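Local coordinates for protein heavy metal cation tricomponent efflux pump ZneA(CzcA-like) (Cupriavidus metallidurans, PDB 4K0J) that exports zinc ions in exchange for protons, as a heavy-metal efflux pump of the RND family in the inner membrane, at residues F343-V348 with A965-L970; L351-P356 with V961-T966; I360-T365 with G400-M405; E406-R411 with Q427-V432. One frame throughout, in Å; residues are numbered along the deposited sequence.

Contact 1: residues F343-V348 with A965-L970; sequences FLVSLV and ATVAAL
Val348 packs against three residues of 965-970, and this is the tight part of the contact. Its CG1 lies 3.6 Å from Thr966 CG2. The same methyl also touches Val967 CG1. CG2, the other branch, is 3.6 Å from Leu970 CD1 and close to Thr966 CG2 as well. The two methyls therefore sit astride Thr966 CG2. With CG1 anti to the backbone N (chi1 -180°), one branch is left for Val967 and the other for Leu970. Thr966 offers a methyl here, while its OG1 is hydrogen-bonded to Leu962 O in its own helix.

Val345 continues the packing one turn back. Its side chain crosses that of Val967 at about a right angle, with CG1 to CG1 at 3.7 Å. Val345 CG2 rests near the carbonyl oxygen Val967 O. The backbones come closest here, at 5.1 Å between Val345 CA and Val967 CA.

The contact thins at Leu344, which is partly exposed. Leu344 CD1 is 3.7 Å from Leu970 O. Between the two side chains the approach is looser, with Leu344 CB and Leu970 CB 4.4 Å apart. No hydrogen bond joins the segments.

Over these segments the axes are nearly antiparallel, at 164°, with a closest approach of 8.8 Å. Both helices belong to the transmembrane part of the pump. Beyond the pair, Val967 leans on Asp399 and Ile402 of helix 399-411, Ala968 reaches Val923 of helix 911-939, and Ala969 touches Leu997 of helix 986-997.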
loop_
_atom_site.group_PDB
_atom_site.type_symbol
_atom_site.label_atom_id
_atom_site.label_comp_id
_atom_site.label_asym_id
_atom_site.label_seq_id
_atom_site.Cartn_x
_atom_site.Cartn_y
_atom_site.Cartn_z
ATOM N N PHE C 343 16.910 -13.184 42.488
ATOM C CA PHE C 343 17.224 -13.706 43.817
ATOM C C PHE C 343 18.470 -13.073 44.433
ATOM O O PHE C 343 18.553 -12.924 45.649
ATOM C CB PHE C 343 17.354 -15.231 43.789
ATOM C CG PHE C 343 16.034 -15.948 43.834
ATOM C CD1 PHE C 343 15.221 -16.007 42.713
ATOM C CD2 PHE C 343 15.605 -16.564 44.999
ATOM C CE1 PHE C 343 14.006 -16.666 42.752
ATOM C CE2 PHE C 343 14.392 -17.225 45.044
ATOM C CZ PHE C 343 13.591 -17.276 43.920
ATOM N N LEU C 344 19.434 -12.699 43.596
ATOM C CA LEU C 344 20.625 -12.020 44.095
ATOM C C LEU C 344 20.310 -10.607 44.582
ATOM O O LEU C 344 20.780 -10.190 45.641
ATOM C CB LEU C 344 21.728 -11.992 43.035
ATOM C CG LEU C 344 22.507 -13.298 42.874
ATOM C CD1 LEU C 344 23.392 -13.249 41.641
ATOM C CD2 LEU C 344 23.332 -13.582 44.121
ATOM N N VAL C 345 19.513 -9.874 43.809
ATOM C CA VAL C 345 19.117 -8.523 44.200
ATOM C C VAL C 345 18.323 -8.553 45.504
ATOM O O VAL C 345 18.571 -7.755 46.412
ATOM C CB VAL C 345 18.302 -7.815 43.093
ATOM C CG1 VAL C 345 17.688 -6.527 43.617
ATOM C CG2 VAL C 345 19.184 -7.532 41.887
ATOM N N SER C 346 17.383 -9.491 45.603
ATOM C CA SER C 346 16.617 -9.654 46.836
ATOM C C SER C 346 17.508 -10.086 47.997
ATOM O O SER C 346 17.268 -9.711 49.143
ATOM C CB SER C 346 15.473 -10.649 46.649
ATOM O OG SER C 346 14.439 -10.081 45.869
ATOM N N LEU C 347 18.535 -10.875 47.697
ATOM C CA LEU C 347 19.520 -11.253 48.705
ATOM C C LEU C 347 20.217 -10.006 49.235
ATOM O O LEU C 347 20.453 -9.881 50.439
ATOM C CB LEU C 347 20.547 -12.226 48.126
ATOM C CG LEU C 347 20.566 -13.636 48.719
ATOM C CD1 LEU C 347 20.896 -13.584 50.202
ATOM C CD2 LEU C 347 19.237 -14.340 48.481
ATOM N N VAL C 348 20.532 -9.080 48.333
ATOM C CA VAL C 348 21.150 -7.817 48.723
ATOM C C VAL C 348 20.221 -6.975 49.595
ATOM O O VAL C 348 20.638 -6.463 50.635
ATOM C CB VAL C 348 21.579 -6.982 47.507
ATOM C CG1 VAL C 348 22.216 -5.681 47.967
ATOM C CG2 VAL C 348 22.541 -7.762 46.643
ATOM N N ALA C 965 24.728 0.605 44.306
ATOM C CA ALA C 965 25.889 0.125 43.566
ATOM C C ALA C 965 26.078 -1.380 43.695
ATOM O O ALA C 965 26.861 -1.977 42.956
ATOM C CB ALA C 965 27.137 0.847 44.019
ATOM N N THR C 966 25.375 -1.989 44.643
ATOM C CA THR C 966 25.432 -3.436 44.796
ATOM C C THR C 966 24.335 -4.131 44.001
ATOM O O THR C 966 24.614 -5.030 43.208
ATOM C CB THR C 966 25.344 -3.862 46.263
ATOM O OG1 THR C 966 26.447 -3.301 46.988
ATOM C CG2 THR C 966 25.395 -5.374 46.371
ATOM N N VAL C 967 23.087 -3.719 44.213
ATOM C CA VAL C 967 21.979 -4.328 43.480
ATOM C C VAL C 967 22.145 -4.146 41.974
ATOM O O VAL C 967 21.869 -5.061 41.195
ATOM C CB VAL C 967 20.606 -3.789 43.925
ATOM C CG1 VAL C 967 20.221 -4.368 45.270
ATOM C CG2 VAL C 967 20.613 -2.274 43.970
ATOM N N ALA C 968 22.615 -2.972 41.566
ATOM C CA ALA C 968 22.809 -2.709 40.148
ATOM C C ALA C 968 23.985 -3.508 39.592
ATOM O O ALA C 968 24.129 -3.647 38.382
ATOM C CB ALA C 968 23.002 -1.223 39.901
ATOM N N ALA C 969 24.819 -4.043 40.479
ATOM C CA ALA C 969 26.014 -4.763 40.054
ATOM C C ALA C 969 25.934 -6.258 40.333
ATOM O O ALA C 969 26.893 -6.986 40.090
ATOM C CB ALA C 969 27.250 -4.173 40.706
ATOM N N LEU C 970 24.795 -6.713 40.845
ATOM C CA LEU C 970 24.594 -8.142 41.077
ATOM C C LEU C 970 23.477 -8.691 40.205
ATOM O O LEU C 970 23.313 -9.904 40.082
ATOM C CB LEU C 970 24.312 -8.440 42.552
ATOM C CG LEU C 970 25.499 -8.315 43.507
ATOM C CD1 LEU C 970 25.246 -9.111 44.772
ATOM C CD2 LEU C 970 26.788 -8.763 42.841
#

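Contact 2: residues L351-P356 with V961-T966; sequences LFLGSP and VLMTAT
Leu962 is the first residue of 961-966 to touch Phe352. Its CB lies 4.4 Å from Phe352 CZ, a loose apolar approach.

Met963 carries the contact. Its CG sits over one face of the Phe352 ring, 4.0 Å from the centroid and displaced toward the rim, 26° off the ring normal. This is a CH-pi contact. The sulfur follows beside it. Met963 SD is 4.6 Å from the Phe352 centroid and oblique to the ring, so the pair also counts as a Met-aromatic contact. The bend at chi3 (58°) sends CE onward from the sulfur toward Ile402 of helix 399-411. SD itself is 4.1 Å from Leu353 CD2, where the two side chains cross at about a right angle. The contact thus joins the last turn of helix 323-353 to the early part of helix 958-970, at what is the cytoplasmic end of the bundle in RND pumps.

Thr966 closes the run from an oblique position, with OG1 4.5 Å from Phe352 CE1. Its hydroxyl donates to Leu962 O at 2.6 Å, tilted 31° from the carbonyl plane.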
loop_
_atom_site.group_PDB
_atom_site.type_symbol
_atom_site.label_atom_id
_atom_site.label_comp_id
_atom_site.label_asym_id
_atom_site.label_seq_id
_atom_site.Cartn_x
_atom_site.Cartn_y
_atom_site.Cartn_z
ATOM N N LEU C 351 19.964 -8.657 53.049
ATOM C CA LEU C 351 21.199 -8.475 53.807
ATOM C C LEU C 351 21.379 -7.032 54.279
ATOM O O LEU C 351 21.978 -6.784 55.327
ATOM C CB LEU C 351 22.405 -8.912 52.973
ATOM C CG LEU C 351 22.603 -10.423 52.822
ATOM C CD1 LEU C 351 23.505 -10.747 51.641
ATOM C CD2 LEU C 351 23.170 -11.004 54.106
ATOM N N PHE C 352 20.852 -6.086 53.508
ATOM C CA PHE C 352 21.038 -4.670 53.811
ATOM C C PHE C 352 20.012 -4.112 54.791
ATOM O O PHE C 352 20.372 -3.681 55.886
ATOM C CB PHE C 352 21.064 -3.837 52.527
ATOM C CG PHE C 352 22.450 -3.472 52.075
ATOM C CD1 PHE C 352 23.215 -4.366 51.347
ATOM C CD2 PHE C 352 22.991 -2.236 52.389
ATOM C CE1 PHE C 352 24.494 -4.032 50.935
ATOM C CE2 PHE C 352 24.268 -1.895 51.981
ATOM C CZ PHE C 352 25.020 -2.795 51.253
ATOM N N LEU C 353 18.739 -4.119 54.401
ATOM C CA LEU C 353 17.689 -3.539 55.239
ATOM C C LEU C 353 17.516 -4.289 56.560
ATOM O O LEU C 353 17.187 -3.689 57.584
ATOM C CB LEU C 353 16.356 -3.490 54.490
ATOM C CG LEU C 353 16.326 -2.696 53.185
ATOM C CD1 LEU C 353 14.923 -2.700 52.600
ATOM C CD2 LEU C 353 16.823 -1.274 53.392
ATOM N N GLY C 354 17.735 -5.600 56.529
ATOM C CA GLY C 354 17.579 -6.431 57.710
ATOM C C GLY C 354 16.157 -6.933 57.859
ATOM O O GLY C 354 15.927 -8.061 58.295
ATOM N N SER C 355 15.202 -6.087 57.491
ATOM C CA SER C 355 13.790 -6.439 57.557
ATOM C C SER C 355 13.300 -7.029 56.237
ATOM O O SER C 355 13.274 -6.339 55.217
ATOM C CB SER C 355 12.953 -5.214 57.921
ATOM O OG SER C 355 11.570 -5.507 57.836
ATOM N N PRO C 356 12.904 -8.313 56.258
ATOM C CA PRO C 356 12.379 -9.005 55.077
ATOM C C PRO C 356 11.115 -8.338 54.549
ATOM O O PRO C 356 10.817 -8.427 53.355
ATOM C CB PRO C 356 12.058 -10.406 55.609
ATOM C CG PRO C 356 11.922 -10.239 57.075
ATOM C CD PRO C 356 12.911 -9.186 57.441
ATOM N N VAL C 961 24.300 4.680 48.617
ATOM C CA VAL C 961 25.186 4.530 47.475
ATOM C C VAL C 961 25.695 3.099 47.342
ATOM O O VAL C 961 25.637 2.520 46.259
ATOM C CB VAL C 961 26.376 5.504 47.550
ATOM C CG1 VAL C 961 27.366 5.216 46.431
ATOM C CG2 VAL C 961 25.886 6.939 47.472
ATOM N N LEU C 962 26.182 2.528 48.440
ATOM C CA LEU C 962 26.667 1.150 48.416
ATOM C C LEU C 962 25.564 0.172 48.026
ATOM O O LEU C 962 25.798 -0.778 47.276
ATOM C CB LEU C 962 27.253 0.751 49.772
ATOM C CG LEU C 962 28.598 1.370 50.152
ATOM C CD1 LEU C 962 29.198 0.648 51.344
ATOM C CD2 LEU C 962 29.549 1.352 48.969
ATOM N N MET C 963 24.360 0.417 48.533
ATOM C CA MET C 963 23.223 -0.460 48.283
ATOM C C MET C 963 22.859 -0.459 46.804
ATOM O O MET C 963 22.759 -1.520 46.176
ATOM C CB MET C 963 22.027 -0.025 49.132
ATOM C CG MET C 963 21.082 -1.149 49.513
ATOM S SD MET C 963 19.967 -0.694 50.856
ATOM C CE MET C 963 19.144 0.726 50.141
ATOM N N THR C 964 22.679 0.739 46.256
ATOM C CA THR C 964 22.389 0.905 44.836
ATOM C C THR C 964 23.482 0.273 43.981
ATOM O O THR C 964 23.204 -0.499 43.058
ATOM C CB THR C 964 22.279 2.390 44.454
ATOM O OG1 THR C 964 23.479 3.074 44.833
ATOM C CG2 THR C 964 21.091 3.040 45.152
ATOM N N ALA C 965 24.728 0.605 44.306
ATOM C CA ALA C 965 25.889 0.125 43.566
ATOM C C ALA C 965 26.078 -1.380 43.695
ATOM O O ALA C 965 26.861 -1.977 42.956
ATOM C CB ALA C 965 27.137 0.847 44.019
ATOM N N THR C 966 25.375 -1.989 44.643
ATOM C CA THR C 966 25.432 -3.436 44.796
ATOM C C THR C 966 24.335 -4.131 44.001
ATOM O O THR C 966 24.614 -5.030 43.208
ATOM C CB THR C 966 25.344 -3.862 46.263
ATOM O OG1 THR C 966 26.447 -3.301 46.988
ATOM C CG2 THR C 966 25.395 -5.374 46.371
#

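Contact 3: residues I360-T365 with G400-M405; sequences IIVAVT and GAIVVM
Val362 and Ala401 form the middle of this contact, and methyl packing is its main chemistry. Val362 CG2 is 3.7 Å from Ala401 CB. The same methyl lies 3.7 Å from Ile402 CG2, so one branch of Val362 serves two neighbours on the facing helix. CG2 is anti to the backbone N (chi1 77° for CG1), which turns this branch to the facing helix. The backbones come near beside the small Ala401, with Val362 CA and Ala401 CA 6.5 Å apart.

A second apolar touch is made by two longer side chains. Ile361 CD1 meets Met405 CE at 3.7 Å, and Ile361 CG1 is a little farther from the same methyl. The two side chains cross at about a right angle. Met405 is bent at both chi2 (59°) and chi3 (64°), and the second bend puts CE against Ile361.

Polar groups play a small part. Thr365 OG1 is 4.0 Å from Ala401 CB, which is packing and not a bond. Within its own segment the hydroxyl makes a weak hydrogen bond to Val362 O at 3.5 Å. No hydrogen bond crosses between the segments.

Leu349 of helix 323-353 touches both Val362 and Ile402, and Ala479 of helix 463-479 borders Ala401. Buried aliphatic packing of this kind belongs to the transmembrane helix bundle of RND pumps. Helix 399-411 lies inside that bundle. In relatives, acidic residues on the corresponding helix take part in proton transfer.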
loop_
_atom_site.group_PDB
_atom_site.type_symbol
_atom_site.label_atom_id
_atom_site.label_comp_id
_atom_site.label_asym_id
_atom_site.label_seq_id
_atom_site.Cartn_x
_atom_site.Cartn_y
_atom_site.Cartn_z
ATOM N N ILE C 360 10.893 -7.072 50.779
ATOM C CA ILE C 360 9.843 -7.507 49.866
ATOM C C ILE C 360 9.087 -6.328 49.252
ATOM O O ILE C 360 8.881 -6.279 48.041
ATOM C CB ILE C 360 8.852 -8.469 50.558
ATOM C CG1 ILE C 360 9.513 -9.829 50.789
ATOM C CG2 ILE C 360 7.589 -8.633 49.727
ATOM C CD1 ILE C 360 8.578 -10.874 51.343
ATOM N N ILE C 361 8.686 -5.372 50.083
ATOM C CA ILE C 361 7.897 -4.246 49.590
ATOM C C ILE C 361 8.688 -3.348 48.638
ATOM O O ILE C 361 8.104 -2.616 47.842
ATOM C CB ILE C 361 7.279 -3.399 50.738
ATOM C CG1 ILE C 361 8.351 -2.588 51.465
ATOM C CG2 ILE C 361 6.493 -4.279 51.708
ATOM C CD1 ILE C 361 7.829 -1.845 52.668
ATOM N N VAL C 362 10.013 -3.403 48.717
ATOM C CA VAL C 362 10.834 -2.644 47.783
ATOM C C VAL C 362 11.263 -3.527 46.612
ATOM O O VAL C 362 11.686 -3.030 45.568
ATOM C CB VAL C 362 12.070 -2.024 48.467
ATOM C CG1 VAL C 362 13.141 -3.076 48.685
ATOM C CG2 VAL C 362 12.616 -0.870 47.635
ATOM N N ALA C 363 11.143 -4.839 46.789
ATOM C CA ALA C 363 11.456 -5.778 45.717
ATOM C C ALA C 363 10.323 -5.829 44.704
ATOM O O ALA C 363 10.556 -5.936 43.499
ATOM C CB ALA C 363 11.724 -7.166 46.276
ATOM N N VAL C 364 9.089 -5.733 45.195
ATOM C CA VAL C 364 7.914 -5.830 44.333
ATOM C C VAL C 364 7.765 -4.650 43.382
ATOM O O VAL C 364 6.700 -4.452 42.805
ATOM C CB VAL C 364 6.618 -5.969 45.142
ATOM C CG1 VAL C 364 6.604 -7.290 45.896
ATOM C CG2 VAL C 364 6.464 -4.793 46.092
ATOM N N THR C 365 8.823 -3.866 43.228
ATOM C CA THR C 365 8.862 -2.842 42.197
ATOM C C THR C 365 9.248 -3.500 40.873
ATOM O O THR C 365 8.723 -3.151 39.812
ATOM C CB THR C 365 9.873 -1.737 42.544
ATOM O OG1 THR C 365 9.472 -1.087 43.756
ATOM C CG2 THR C 365 9.947 -0.711 41.427
ATOM N N GLY C 400 15.594 3.606 42.229
ATOM C CA GLY C 400 14.661 4.696 42.400
ATOM C C GLY C 400 13.873 4.509 43.677
ATOM O O GLY C 400 13.361 5.469 44.249
ATOM N N ALA C 401 13.790 3.265 44.136
ATOM C CA ALA C 401 12.966 2.934 45.294
ATOM C C ALA C 401 13.763 2.707 46.573
ATOM O O ALA C 401 13.328 3.105 47.650
ATOM C CB ALA C 401 12.096 1.718 44.993
ATOM N N ILE C 402 14.921 2.067 46.463
ATOM C CA ILE C 402 15.671 1.675 47.655
ATOM C C ILE C 402 16.302 2.855 48.391
ATOM O O ILE C 402 16.598 2.759 49.581
ATOM C CB ILE C 402 16.751 0.613 47.347
ATOM C CG1 ILE C 402 17.907 1.225 46.557
ATOM C CG2 ILE C 402 16.147 -0.570 46.606
ATOM C CD1 ILE C 402 18.987 0.226 46.210
ATOM N N VAL C 403 16.503 3.965 47.690
ATOM C CA VAL C 403 17.049 5.163 48.319
ATOM C C VAL C 403 16.034 5.770 49.280
ATOM O O VAL C 403 16.395 6.291 50.336
ATOM C CB VAL C 403 17.452 6.217 47.278
ATOM C CG1 VAL C 403 18.731 5.799 46.571
ATOM C CG2 VAL C 403 16.328 6.428 46.282
ATOM N N VAL C 404 14.763 5.691 48.899
ATOM C CA VAL C 404 13.666 6.170 49.724
ATOM C C VAL C 404 13.578 5.335 50.993
ATOM O O VAL C 404 13.572 5.864 52.107
ATOM C CB VAL C 404 12.333 6.067 48.968
ATOM C CG1 VAL C 404 11.212 6.672 49.789
ATOM C CG2 VAL C 404 12.444 6.747 47.609
ATOM N N MET C 405 13.522 4.020 50.806
ATOM C CA MET C 405 13.481 3.067 51.909
ATOM C C MET C 405 14.668 3.239 52.850
ATOM O O MET C 405 14.523 3.129 54.069
ATOM C CB MET C 405 13.449 1.638 51.364
ATOM C CG MET C 405 13.528 0.569 52.430
ATOM S SD MET C 405 12.179 0.684 53.615
ATOM C CE MET C 405 10.771 0.354 52.557
#

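Contact 4: residues E406-R411 with Q427-V432; sequences ENILRR and QSVLQV
Asn407 reaches across to Ser428 and Gln431 with its amide. From CB, which points toward 427-432, the chain turns so that CG is anti to the backbone N. CG comes within 4.1 Å of Gln431 OE1. OD1 lies 3.9 Å from that same oxygen and makes no bond to it. ND2, at the tip, makes both polar contacts. It donates to Ser428 O at 3.1 Å, with an N-H...O angle of 130°. It also donates to Gln431 OE1 at 3.3 Å, and this bond is straighter, at 154°. Both bonds are weak. The two amide planes stand 78° apart, and the Gln431 chain is extended beyond CG to bring OE1 to the nitrogen. Val432 CB lies near ND2 too.

Apolar contacts flank the amide. Ile408 CG1 is 3.9 Å from Ser428 CB. Farther out, Ile408 CD1 meets Val429 CG1 at 4.0 Å, where the two side chains run side by side and point the same way. On the exposed side, Arg411 CG approaches Gln431 OE1 loosely.

Asn407 also touches Arg957, and Ile408 touches Ile425. The contact ties the C-terminal part of helix 399-411 to the chain that leads into helix 433-447. It packs the two sides of the connection between successive membrane helices against each other; in RND pumps this connection lies on the cytoplasmic side.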
loop_
_atom_site.group_PDB
_atom_site.type_symbol
_atom_site.label_atom_id
_atom_site.label_comp_id
_atom_site.label_asym_id
_atom_site.label_seq_id
_atom_site.Cartn_x
_atom_site.Cartn_y
_atom_site.Cartn_z
ATOM N N GLU C 406 15.842 3.506 52.284
ATOM C CA GLU C 406 17.036 3.738 53.089
ATOM C C GLU C 406 16.871 5.029 53.876
ATOM O O GLU C 406 17.258 5.109 55.041
ATOM C CB GLU C 406 18.286 3.812 52.205
ATOM C CG GLU C 406 19.591 3.439 52.909
ATOM C CD GLU C 406 20.089 4.510 53.867
ATOM O OE1 GLU C 406 19.758 5.697 53.668
ATOM O OE2 GLU C 406 20.816 4.164 54.824
ATOM N N ASN C 407 16.286 6.035 53.236
ATOM C CA ASN C 407 16.102 7.336 53.868
ATOM C C ASN C 407 14.999 7.328 54.925
ATOM O O ASN C 407 14.880 8.261 55.716
ATOM C CB ASN C 407 15.816 8.407 52.813
ATOM C CG ASN C 407 16.247 9.793 53.255
ATOM O OD1 ASN C 407 17.267 9.954 53.924
ATOM N ND2 ASN C 407 15.469 10.801 52.879
ATOM N N ILE C 408 14.191 6.271 54.934
ATOM C CA ILE C 408 13.103 6.158 55.901
ATOM C C ILE C 408 13.437 5.223 57.065
ATOM O O ILE C 408 13.219 5.562 58.227
ATOM C CB ILE C 408 11.789 5.696 55.227
ATOM C CG1 ILE C 408 11.210 6.820 54.364
ATOM C CG2 ILE C 408 10.771 5.260 56.270
ATOM C CD1 ILE C 408 9.808 6.543 53.871
ATOM N N LEU C 409 13.976 4.051 56.752
ATOM C CA LEU C 409 14.210 3.031 57.770
ATOM C C LEU C 409 15.527 3.229 58.523
ATOM O O LEU C 409 15.869 2.442 59.407
ATOM C CB LEU C 409 14.149 1.629 57.149
ATOM C CG LEU C 409 13.262 0.606 57.870
ATOM C CD1 LEU C 409 11.847 1.141 58.032
ATOM C CD2 LEU C 409 13.249 -0.722 57.127
ATOM N N ARG C 410 16.261 4.282 58.180
ATOM C CA ARG C 410 17.530 4.570 58.844
ATOM C C ARG C 410 17.657 6.042 59.215
ATOM O O ARG C 410 17.775 6.387 60.391
ATOM C CB ARG C 410 18.709 4.141 57.967
ATOM C CG ARG C 410 18.915 2.637 57.906
ATOM C CD ARG C 410 19.216 2.074 59.288
ATOM N NE ARG C 410 19.170 0.616 59.313
ATOM C CZ ARG C 410 20.215 -0.173 59.085
ATOM N NH1 ARG C 410 21.400 0.354 58.810
ATOM N NH2 ARG C 410 20.075 -1.491 59.131
ATOM N N ARG C 411 17.634 6.902 58.203
ATOM C CA ARG C 411 17.764 8.341 58.402
ATOM C C ARG C 411 16.671 8.896 59.318
ATOM O O ARG C 411 16.940 9.706 60.209
ATOM C CB ARG C 411 17.739 9.060 57.051
ATOM C CG ARG C 411 17.641 10.574 57.142
ATOM C CD ARG C 411 18.879 11.175 57.785
ATOM N NE ARG C 411 18.694 12.590 58.091
ATOM C CZ ARG C 411 18.181 13.044 59.230
ATOM N NH1 ARG C 411 17.803 12.194 60.176
ATOM N NH2 ARG C 411 18.047 14.349 59.424
ATOM N N GLN C 427 7.315 12.959 54.540
ATOM C CA GLN C 427 8.160 14.068 54.955
ATOM C C GLN C 427 9.600 13.699 54.629
ATOM O O GLN C 427 10.436 14.563 54.361
ATOM C CB GLN C 427 7.997 14.341 56.452
ATOM C CG GLN C 427 9.046 15.272 57.053
ATOM C CD GLN C 427 9.079 16.634 56.389
ATOM O OE1 GLN C 427 8.042 17.190 56.031
ATOM N NE2 GLN C 427 10.279 17.179 56.218
ATOM N N SER C 428 9.870 12.399 54.633
ATOM C CA SER C 428 11.207 11.883 54.366
ATOM C C SER C 428 11.419 11.616 52.879
ATOM O O SER C 428 12.549 11.657 52.389
ATOM C CB SER C 428 11.444 10.603 55.167
ATOM O OG SER C 428 11.104 10.794 56.529
ATOM N N VAL C 429 10.329 11.347 52.165
ATOM C CA VAL C 429 10.400 11.036 50.741
ATOM C C VAL C 429 10.628 12.294 49.914
ATOM O O VAL C 429 10.916 12.220 48.722
ATOM C CB VAL C 429 9.122 10.329 50.239
ATOM C CG1 VAL C 429 8.603 9.361 51.291
ATOM C CG2 VAL C 429 8.051 11.345 49.867
ATOM N N LEU C 430 10.497 13.450 50.558
ATOM C CA LEU C 430 10.682 14.732 49.890
ATOM C C LEU C 430 12.147 15.156 49.891
ATOM O O LEU C 430 12.579 15.934 49.038
ATOM C CB LEU C 430 9.819 15.807 50.555
ATOM C CG LEU C 430 8.496 16.169 49.872
ATOM C CD1 LEU C 430 7.664 14.933 49.581
ATOM C CD2 LEU C 430 7.712 17.151 50.730
ATOM N N GLN C 431 12.908 14.639 50.852
ATOM C CA GLN C 431 14.323 14.972 50.979
ATOM C C GLN C 431 15.118 14.478 49.777
ATOM O O GLN C 431 15.930 15.207 49.209
ATOM C CB GLN C 431 14.906 14.361 52.257
ATOM C CG GLN C 431 14.225 14.804 53.542
ATOM C CD GLN C 431 14.856 14.183 54.777
ATOM O OE1 GLN C 431 15.924 13.574 54.701
ATOM N NE2 GLN C 431 14.197 14.335 55.920
ATOM N N VAL C 432 14.876 13.230 49.395
ATOM C CA VAL C 432 15.623 12.603 48.315
ATOM C C VAL C 432 14.764 12.527 47.046
ATOM O O VAL C 432 15.083 11.811 46.096
ATOM C CB VAL C 432 16.134 11.207 48.754
ATOM C CG1 VAL C 432 15.002 10.184 48.747
ATOM C CG2 VAL C 432 17.311 10.757 47.895
#

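Contacts 1 and 2 hold the same two helices, 323-353 and 958-970, and share Thr966. Contact 1 is partly buried and wholly aliphatic in its side-chain packing. Contact 2 lies nearer the surface and relies on an aromatic ring and a sulfur. Contact 3 is the buried one and involves helix 399-411, which contact 4 also uses. Ile402 touches Val967 and Met963 and so links contact 3 to contacts 1 and 2. Contact 4 lies farthest from the chain centre. There, side-chain hydrogen bonds cross between segments, unlike in the other three contacts.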